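PDB 3MSW: exported protein from Bacteroides fragilis, which is of unknown function but belongs to the DUF3836 family and folds as a single-layer antiparallel beta sheet built of successive hairpins. Local coordinates for residues Trp66-Arg71 with Gly93-Ser98; Thr72-Ser75 with Glu80-Val83; Tyr101-Asp106 with Ile112-Tyr117. All blocks are in the same frame, centred on the assembly; numbering follows the deposited sequence. Where two conformers were deposited one is given.

Interaction 1 (Trp66-Arg71 with Gly93-Ser98); sequences WETESR and GSFDLS
Arg71 and Phe95 meet through the way both side chains leave their strands. In Arg71, CG stands opposite the backbone N (chi1 -179°), and the chain runs extended and then bends at chi3, which carries the guanidinium past the Phe95 ring. In Phe95, the ring sits beside its own backbone N, opposite the carbonyl carbon. The contact lies on one face of the single-layer antiparallel beta sheet. Strands 65-77 and 94-105 are next-but-one neighbours here, with strand 80-89 between them. The axes of the two short segments come no closer than 7.9 Å, too far for a backbone ladder, and the Phe95 side chain bridges the gap.

Phe95 carries most of the contact. Arg71 CB makes a CH-pi contact over one face of its ring, 3.8 Å from the centroid and 19° off the normal. The guanidinium follows further along, its plane turned 30° from that of the ring. Phe95 CE2 lies over one guanidinium face, 3.8 Å from Arg71 CZ and displaced toward the rim. Arg71 NH2 is hydrogen-bonded to Ser55 OG on strand 51-60.

The ring is also flanked by Trp88 of the intervening strand, which meets it edge-to-face. Thr68 touches both Phe95 and Trp88.

Segment 66-71 contains a classic beta bulge, with Glu69 and Ser70 both facing Thr56. Ser70 turns its side chain away from Phe95 and meets the ring with its backbone, at 3.5 Å from Ser70 C to Phe95 CE1. Thr68 points toward segment 93-98. Its side chain and that of Phe95 cross at about a right angle, and the methyl meets the ring obliquely, with Thr68 CG2 3.4 Å from Phe95 CZ.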
loop_
_atom_site.group_PDB
_atom_site.type_symbol
_atom_site.label_atom_id
_atom_site.label_comp_id
_atom_site.label_asym_id
_atom_site.label_seq_id
_atom_site.Cartn_x
_atom_site.Cartn_y
_atom_site.Cartn_z
ATOM N N TRP A 66 -4.893 -0.820 17.591
ATOM C CA TRP A 66 -4.524 -1.014 16.191
ATOM C C TRP A 66 -3.988 -2.433 16.041
ATOM O O TRP A 66 -3.364 -2.961 16.964
ATOM C CB TRP A 66 -3.399 -0.038 15.771
ATOM C CG TRP A 66 -3.818 1.399 15.731
ATOM C CD1 TRP A 66 -3.477 2.378 16.617
ATOM C CD2 TRP A 66 -4.720 2.004 14.792
ATOM N NE1 TRP A 66 -4.018 3.582 16.221
ATOM C CE2 TRP A 66 -4.812 3.377 15.124
ATOM C CE3 TRP A 66 -5.401 1.537 13.656
ATOM C CZ2 TRP A 66 -5.612 4.269 14.405
ATOM C CZ3 TRP A 66 -6.213 2.416 12.960
ATOM C CH2 TRP A 66 -6.308 3.766 13.330
ATOM N N GLU A 67 -4.235 -3.035 14.884
ATOM C CA GLU A 67 -3.724 -4.359 14.549
ATOM C C GLU A 67 -3.101 -4.325 13.178
ATOM O O GLU A 67 -3.644 -3.673 12.285
ATOM C CB GLU A 67 -4.827 -5.399 14.571
ATOM C CG GLU A 67 -4.511 -6.537 15.514
ATOM C CD GLU A 67 -5.723 -7.014 16.279
ATOM O OE1 GLU A 67 -6.780 -7.215 15.642
ATOM O OE2 GLU A 67 -5.623 -7.171 17.515
ATOM N N THR A 68 -1.963 -5.027 13.023
ATOM C CA THR A 68 -1.189 -5.137 11.789
ATOM C C THR A 68 -2.097 -5.762 10.708
ATOM O O THR A 68 -2.716 -6.817 10.942
ATOM C CB THR A 68 0.051 -6.015 12.048
ATOM O OG1 THR A 68 0.745 -5.576 13.217
ATOM C CG2 THR A 68 0.986 -6.044 10.889
ATOM N N GLU A 69 -2.208 -5.092 9.568
ATOM C CA GLU A 69 -3.037 -5.566 8.461
ATOM C C GLU A 69 -2.177 -5.974 7.260
ATOM O O GLU A 69 -2.328 -7.084 6.727
ATOM C CB GLU A 69 -4.072 -4.488 8.067
ATOM C CG GLU A 69 -4.852 -4.825 6.795
ATOM C CD GLU A 69 -5.990 -3.895 6.423
ATOM O OE1 GLU A 69 -6.889 -3.686 7.263
ATOM O OE2 GLU A 69 -6.043 -3.464 5.252
ATOM N N SER A 70 -1.265 -5.080 6.836
ATOM C CA SER A 70 -0.460 -5.343 5.665
ATOM C C SER A 70 0.810 -4.507 5.621
ATOM O O SER A 70 0.986 -3.602 6.430
ATOM C CB SER A 70 -1.276 -5.086 4.398
ATOM O OG SER A 70 -1.558 -3.712 4.221
ATOM N N ARG A 71 1.680 -4.815 4.640
ATOM C CA ARG A 71 2.927 -4.090 4.430
ATOM C C ARG A 71 3.182 -3.961 2.923
ATOM O O ARG A 71 2.952 -4.927 2.194
ATOM C CB ARG A 71 4.059 -4.848 5.124
ATOM C CG ARG A 71 5.419 -4.177 4.985
ATOM C CD ARG A 71 6.349 -4.619 6.077
ATOM N NE ARG A 71 6.077 -3.885 7.302
ATOM C CZ ARG A 71 6.719 -4.083 8.444
ATOM N NH1 ARG A 71 7.694 -4.985 8.517
ATOM N NH2 ARG A 71 6.401 -3.375 9.521
ATOM N N GLY A 93 2.163 -15.095 12.698
ATOM C CA GLY A 93 2.982 -14.000 13.200
ATOM C C GLY A 93 3.973 -13.478 12.190
ATOM O O GLY A 93 5.040 -12.983 12.565
ATOM N N SER A 94 3.616 -13.561 10.894
ATOM C CA SER A 94 4.470 -13.095 9.809
ATOM C C SER A 94 3.638 -12.580 8.634
ATOM O O SER A 94 2.429 -12.826 8.556
ATOM C CB SER A 94 5.409 -14.212 9.353
ATOM O OG SER A 94 4.692 -15.332 8.857
ATOM N N PHE A 95 4.301 -11.872 7.719
ATOM C CA PHE A 95 3.690 -11.312 6.516
ATOM C C PHE A 95 3.784 -12.276 5.338
ATOM O O PHE A 95 4.893 -12.653 4.948
ATOM C CB PHE A 95 4.390 -9.996 6.139
ATOM C CG PHE A 95 3.986 -8.792 6.943
ATOM C CD1 PHE A 95 2.762 -8.165 6.724
ATOM C CD2 PHE A 95 4.856 -8.239 7.876
ATOM C CE1 PHE A 95 2.389 -7.047 7.471
ATOM C CE2 PHE A 95 4.481 -7.124 8.623
ATOM C CZ PHE A 95 3.255 -6.528 8.405
ATOM N N ASP A 96 2.637 -12.613 4.720
ATOM C CA ASP A 96 2.598 -13.441 3.516
ATOM C C ASP A 96 2.633 -12.547 2.259
ATOM O O ASP A 96 1.771 -11.678 2.106
ATOM C CB ASP A 96 1.326 -14.305 3.482
ATOM C CG ASP A 96 1.246 -15.428 4.504
ATOM O OD1 ASP A 96 2.301 -15.790 5.080
ATOM O OD2 ASP A 96 0.137 -15.957 4.710
ATOM N N LEU A 97 3.600 -12.789 1.346
ATOM C CA LEU A 97 3.711 -12.065 0.070
ATOM C C LEU A 97 2.416 -12.321 -0.711
ATOM O O LEU A 97 1.974 -13.456 -0.748
ATOM C CB LEU A 97 4.946 -12.566 -0.717
ATOM C CG LEU A 97 6.296 -11.888 -0.412
ATOM C CD1 LEU A 97 7.427 -12.589 -1.134
ATOM C CD2 LEU A 97 6.295 -10.421 -0.826
ATOM N N SER A 98 1.735 -11.271 -1.209
ATOM C CA SER A 98 0.449 -11.463 -1.879
ATOM C C SER A 98 0.431 -10.961 -3.339
ATOM O O SER A 98 0.035 -11.707 -4.251
ATOM C CB SER A 98 -0.670 -10.828 -1.054
ATOM O OG SER A 98 -1.930 -10.774 -1.706
#

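Interaction 2 (Thr72-Ser75 with Glu80-Val83); sequences TVIS and ETSV
Ile74 and Val83 lie side by side and point the same way from neighbouring strands of a beta hairpin. They form an antiparallel non-hydrogen-bonded pair, with their CA atoms 4.6 Å apart. Their branches approach to 4.2 Å between Ile74 CG1 and Val83 CG2. Ile74 also lies alongside Thr81, again pointing the same way. There the two branch methyls meet, with Ile74 CG2 3.7 Å from Thr81 CG2.

Thr72 extends this row at the other end. Its CG2 stands opposite the backbone N (chi1 -56°, measured to OG1), which presents the methyl rather than the hydroxyl to Val83. The two side chains run at a slant to each other, and Thr72 CG2 comes within 3.6 Å of Val83 CG1. Thr72, Ile74, Thr81 and Val83 thus make a patch of carbon-to-carbon contacts on one face of the sheet.

Ser75 and Ser82 project from the other face. They form a hydrogen-bonded pair, and their backbones do the joining. Ser75 N donates to Ser82 O at 2.8 Å, nearly straight at 177°. Ser82 N returns a bond to Ser75 O at 2.9 Å and 170°. A CA-H...O contact also reaches this pair, from Thr81 CA to Ser75 O at 3.4 Å.

A bound R-1,2-propanediol, probably from the crystallisation liquor, lies about 5 Å from the Ile74 side chain.

Both segments are flanked by further strands. On one side, Thr72 and Ile74 make backbone bonds to Lys54 and Thr52 of strand 51-60. On the other, Thr81 and Val83 bond to Tyr103 and Tyr101 of strand 94-105, so the pair sits inside the continuous antiparallel sheet.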
loop_
_atom_site.group_PDB
_atom_site.type_symbol
_atom_site.label_atom_id
_atom_site.label_comp_id
_atom_site.label_asym_id
_atom_site.label_seq_id
_atom_site.Cartn_x
_atom_site.Cartn_y
_atom_site.Cartn_z
ATOM N N THR A 72 3.601 -2.752 2.456
ATOM C CA THR A 72 3.923 -2.487 1.054
ATOM C C THR A 72 5.359 -1.985 1.009
ATOM O O THR A 72 5.702 -1.019 1.698
ATOM C CB THR A 72 2.946 -1.479 0.426
ATOM O OG1 THR A 72 1.611 -1.943 0.580
ATOM C CG2 THR A 72 3.229 -1.235 -1.063
ATOM N N VAL A 73 6.205 -2.660 0.219
ATOM C CA VAL A 73 7.603 -2.296 0.072
ATOM C C VAL A 73 7.784 -1.774 -1.328
ATOM O O VAL A 73 7.524 -2.505 -2.288
ATOM C CB VAL A 73 8.573 -3.474 0.406
ATOM C CG1 VAL A 73 10.030 -3.040 0.237
ATOM C CG2 VAL A 73 8.344 -3.994 1.828
ATOM N N ILE A 74 8.216 -0.507 -1.457
ATOM C CA ILE A 74 8.451 0.127 -2.759
ATOM C C ILE A 74 9.951 0.298 -2.915
ATOM O O ILE A 74 10.583 0.997 -2.115
ATOM C CB ILE A 74 7.715 1.502 -2.934
ATOM C CG1 ILE A 74 6.200 1.415 -2.740
ATOM C CG2 ILE A 74 8.032 2.121 -4.292
ATOM C CD1 ILE A 74 5.717 1.811 -1.395
ATOM N N SER A 75 10.525 -0.333 -3.953
ATOM C CA SER A 75 11.944 -0.259 -4.252
ATOM C C SER A 75 12.104 0.424 -5.590
ATOM O O SER A 75 11.421 0.075 -6.568
ATOM C CB SER A 75 12.558 -1.656 -4.307
ATOM O OG SER A 75 12.396 -2.346 -3.081
ATOM N N GLU A 80 13.136 1.569 -13.120
ATOM C CA GLU A 80 12.290 0.485 -12.622
ATOM C C GLU A 80 11.838 0.704 -11.182
ATOM O O GLU A 80 12.647 1.080 -10.332
ATOM C CB GLU A 80 13.013 -0.865 -12.775
ATOM C CG GLU A 80 12.160 -2.039 -12.302
ATOM C CD GLU A 80 12.756 -3.422 -12.444
ATOM O OE1 GLU A 80 13.605 -3.623 -13.340
ATOM O OE2 GLU A 80 12.333 -4.322 -11.685
ATOM N N THR A 81 10.551 0.465 -10.913
ATOM C CA THR A 81 9.969 0.534 -9.580
ATOM C C THR A 81 9.318 -0.826 -9.344
ATOM O O THR A 81 8.504 -1.290 -10.156
ATOM C CB THR A 81 8.916 1.667 -9.436
ATOM O OG1 THR A 81 9.516 2.914 -9.739
ATOM C CG2 THR A 81 8.328 1.757 -8.006
ATOM N N SER A 82 9.653 -1.444 -8.221
ATOM C CA SER A 82 9.097 -2.735 -7.825
ATOM C C SER A 82 8.299 -2.509 -6.517
ATOM O O SER A 82 8.817 -1.876 -5.596
ATOM C CB SER A 82 10.248 -3.708 -7.603
ATOM O OG SER A 82 9.823 -5.048 -7.446
ATOM N N VAL A 83 7.038 -2.997 -6.452
ATOM C CA VAL A 83 6.108 -2.842 -5.308
ATOM C C VAL A 83 5.676 -4.241 -4.835
ATOM O O VAL A 83 5.120 -5.005 -5.626
ATOM C CB VAL A 83 4.864 -1.965 -5.699
ATOM C CG1 VAL A 83 3.916 -1.772 -4.528
ATOM C CG2 VAL A 83 5.270 -0.614 -6.279
#

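Interaction 3 (Tyr101-Asp106 with Ile112-Tyr117); sequences YIYITD and IAQYAY
A beta hairpin joins strands 94-105 and 111-120, and near its turn it carries a classic beta bulge. Ile112 and Ala113 both face Ile104, whose O accepts two bonds, from Ile112 N at 2.7 Å and from Ala113 N at 3.2 Å. Ile104 N in turn donates to Ala113 O. Further from the turn, Ile102 and Tyr115 exchange two backbone bonds.

One face of the sheet carries Tyr101, Tyr103, Gln114 and Ala116. Tyr101 CD1 rests against Ala116 CB at 3.6 Å. Gln114 crosses Tyr103 at a slant, its amide plane turned 62° from the ring, and Gln114 CB lies 3.9 Å from Tyr103 CD1.

Ile102, Ile104 and Tyr115 occupy the other face, where Ile104 CD1 approaches Tyr115 CE1 obliquely at 3.7 Å. Strand 125-133 pairs with the outer edge of strand 111-120.

At the turn end, Asp106 OD2 is hydrogen-bonded to Tyr137 OH. Ile112 has CG1 beside its backbone N (chi1 -62°) and an extended end, which brings its CD1 to 3.5 Å from Thr105 O and 3.9 Å from Asp106 CB.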
loop_
_atom_site.group_PDB
_atom_site.type_symbol
_atom_site.label_atom_id
_atom_site.label_comp_id
_atom_site.label_asym_id
_atom_site.label_seq_id
_atom_site.Cartn_x
_atom_site.Cartn_y
_atom_site.Cartn_z
ATOM N N TYR A 101 3.974 -5.610 -8.117
ATOM C CA TYR A 101 3.830 -4.753 -9.292
ATOM C C TYR A 101 5.156 -4.219 -9.722
ATOM O O TYR A 101 5.956 -3.820 -8.866
ATOM C CB TYR A 101 2.862 -3.573 -9.055
ATOM C CG TYR A 101 1.570 -4.026 -8.432
ATOM C CD1 TYR A 101 0.548 -4.560 -9.210
ATOM C CD2 TYR A 101 1.371 -3.941 -7.058
ATOM C CE1 TYR A 101 -0.613 -5.071 -8.627
ATOM C CE2 TYR A 101 0.220 -4.450 -6.465
ATOM C CZ TYR A 101 -0.777 -4.994 -7.254
ATOM O OH TYR A 101 -1.932 -5.447 -6.683
ATOM N N ILE A 102 5.386 -4.200 -11.052
ATOM C CA ILE A 102 6.615 -3.646 -11.627
ATOM C C ILE A 102 6.234 -2.557 -12.639
ATOM O O ILE A 102 5.403 -2.798 -13.524
ATOM C CB ILE A 102 7.591 -4.699 -12.255
ATOM C CG1 ILE A 102 8.053 -5.758 -11.227
ATOM C CG2 ILE A 102 8.805 -3.999 -12.891
ATOM C CD1 ILE A 102 8.844 -6.940 -11.861
ATOM N N TYR A 103 6.856 -1.362 -12.508
ATOM C CA TYR A 103 6.623 -0.242 -13.429
ATOM C C TYR A 103 7.958 0.143 -14.037
ATOM O O TYR A 103 8.895 0.483 -13.318
ATOM C CB TYR A 103 5.992 0.965 -12.714
ATOM C CG TYR A 103 4.764 0.603 -11.912
ATOM C CD1 TYR A 103 3.502 0.569 -12.506
ATOM C CD2 TYR A 103 4.859 0.297 -10.556
ATOM C CE1 TYR A 103 2.367 0.216 -11.768
ATOM C CE2 TYR A 103 3.735 -0.057 -9.814
ATOM C CZ TYR A 103 2.496 -0.113 -10.429
ATOM O OH TYR A 103 1.401 -0.430 -9.671
ATOM N N ILE A 104 8.048 0.067 -15.361
ATOM C CA ILE A 104 9.243 0.430 -16.092
ATOM C C ILE A 104 8.972 1.711 -16.863
ATOM O O ILE A 104 8.033 1.759 -17.657
ATOM C CB ILE A 104 9.731 -0.744 -17.008
ATOM C CG1 ILE A 104 10.072 -1.984 -16.131
ATOM C CG2 ILE A 104 10.943 -0.313 -17.878
ATOM C CD1 ILE A 104 10.172 -3.268 -16.883
ATOM N N THR A 105 9.819 2.742 -16.655
ATOM C CA THR A 105 9.709 3.980 -17.434
ATOM C C THR A 105 10.941 4.136 -18.320
ATOM O O THR A 105 11.906 3.375 -18.187
ATOM C CB THR A 105 9.587 5.229 -16.531
ATOM O OG1 THR A 105 10.855 5.504 -15.932
ATOM C CG2 THR A 105 8.462 5.127 -15.488
ATOM N N ASP A 106 10.924 5.135 -19.208
ATOM C CA ASP A 106 12.114 5.488 -19.979
ATOM C C ASP A 106 12.842 6.569 -19.147
ATOM O O ASP A 106 12.432 6.860 -18.019
ATOM C CB ASP A 106 11.775 5.948 -21.420
ATOM C CG ASP A 106 10.932 7.205 -21.575
ATOM O OD1 ASP A 106 10.799 7.958 -20.594
ATOM O OD2 ASP A 106 10.455 7.462 -22.699
ATOM N N ILE A 112 6.766 2.767 -19.830
ATOM C CA ILE A 112 6.969 1.877 -20.979
ATOM C C ILE A 112 6.057 0.674 -20.786
ATOM O O ILE A 112 5.322 0.316 -21.710
ATOM C CB ILE A 112 8.439 1.387 -21.169
ATOM C CG1 ILE A 112 9.424 2.544 -21.442
ATOM C CG2 ILE A 112 8.502 0.353 -22.323
ATOM C CD1 ILE A 112 10.896 2.113 -21.335
ATOM N N ALA A 113 6.168 0.003 -19.604
ATOM C CA ALA A 113 5.417 -1.220 -19.296
ATOM C C ALA A 113 5.076 -1.372 -17.839
ATOM O O ALA A 113 5.805 -0.917 -16.951
ATOM C CB ALA A 113 6.203 -2.435 -19.758
ATOM N N GLN A 114 3.961 -2.052 -17.586
ATOM C CA GLN A 114 3.547 -2.356 -16.221
ATOM C C GLN A 114 3.194 -3.820 -16.139
ATOM O O GLN A 114 2.671 -4.379 -17.099
ATOM C CB GLN A 114 2.420 -1.427 -15.736
ATOM C CG GLN A 114 1.099 -1.575 -16.479
ATOM C CD GLN A 114 0.198 -0.385 -16.247
ATOM O OE1 GLN A 114 -0.234 0.284 -17.183
ATOM N NE2 GLN A 114 -0.125 -0.110 -14.999
ATOM N N TYR A 115 3.542 -4.443 -15.015
ATOM C CA TYR A 115 3.346 -5.850 -14.731
ATOM C C TYR A 115 2.712 -5.999 -13.357
ATOM O O TYR A 115 3.078 -5.264 -12.422
ATOM C CB TYR A 115 4.697 -6.602 -14.739
ATOM C CG TYR A 115 5.474 -6.483 -16.024
ATOM C CD1 TYR A 115 6.365 -5.430 -16.231
ATOM C CD2 TYR A 115 5.400 -7.474 -16.997
ATOM C CE1 TYR A 115 7.089 -5.320 -17.419
ATOM C CE2 TYR A 115 6.115 -7.374 -18.187
ATOM C CZ TYR A 115 6.967 -6.302 -18.390
ATOM O OH TYR A 115 7.668 -6.216 -19.567
ATOM N N ALA A 116 1.809 -6.979 -13.215
ATOM C CA ALA A 116 1.161 -7.298 -11.914
ATOM C C ALA A 116 1.217 -8.802 -11.745
ATOM O O ALA A 116 1.054 -9.537 -12.730
ATOM C CB ALA A 116 -0.296 -6.853 -11.907
ATOM N N TYR A 117 1.465 -9.246 -10.522
ATOM C CA TYR A 117 1.598 -10.653 -10.167
ATOM C C TYR A 117 0.830 -10.913 -8.910
ATOM O O TYR A 117 0.744 -10.044 -8.041
ATOM C CB TYR A 117 3.077 -11.042 -9.874
ATOM C CG TYR A 117 4.048 -10.723 -10.986
ATOM C CD1 TYR A 117 4.545 -9.433 -11.152
ATOM C CD2 TYR A 117 4.444 -11.703 -11.899
ATOM C CE1 TYR A 117 5.423 -9.122 -12.188
ATOM C CE2 TYR A 117 5.345 -11.406 -12.925
ATOM C CZ TYR A 117 5.834 -10.112 -13.059
ATOM O OH TYR A 117 6.701 -9.764 -14.068
#

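Overall arrangement
All three interactions belong to one antiparallel sheet whose strands follow each other in chain order. Interaction 2 is nested in the loop closed by interaction 1, and both use strand 65-77; their centres are about 17 Å apart. Interaction 3 comes later, on the hairpin that shares strand 94-105 with interaction 1, about 24 Å between centres. Interactions 2 and 3 are closest, about 10 Å apart, and touch directly where strands 80-89 and 94-105 adjoin: Val83 N lies 2.8 Å from Tyr101 O, a probable hydrogen bond. Two are hairpin pairings, while interaction 1 spans an intervening strand; there side chains pack over a face of the single layer, beside the backbone ladder.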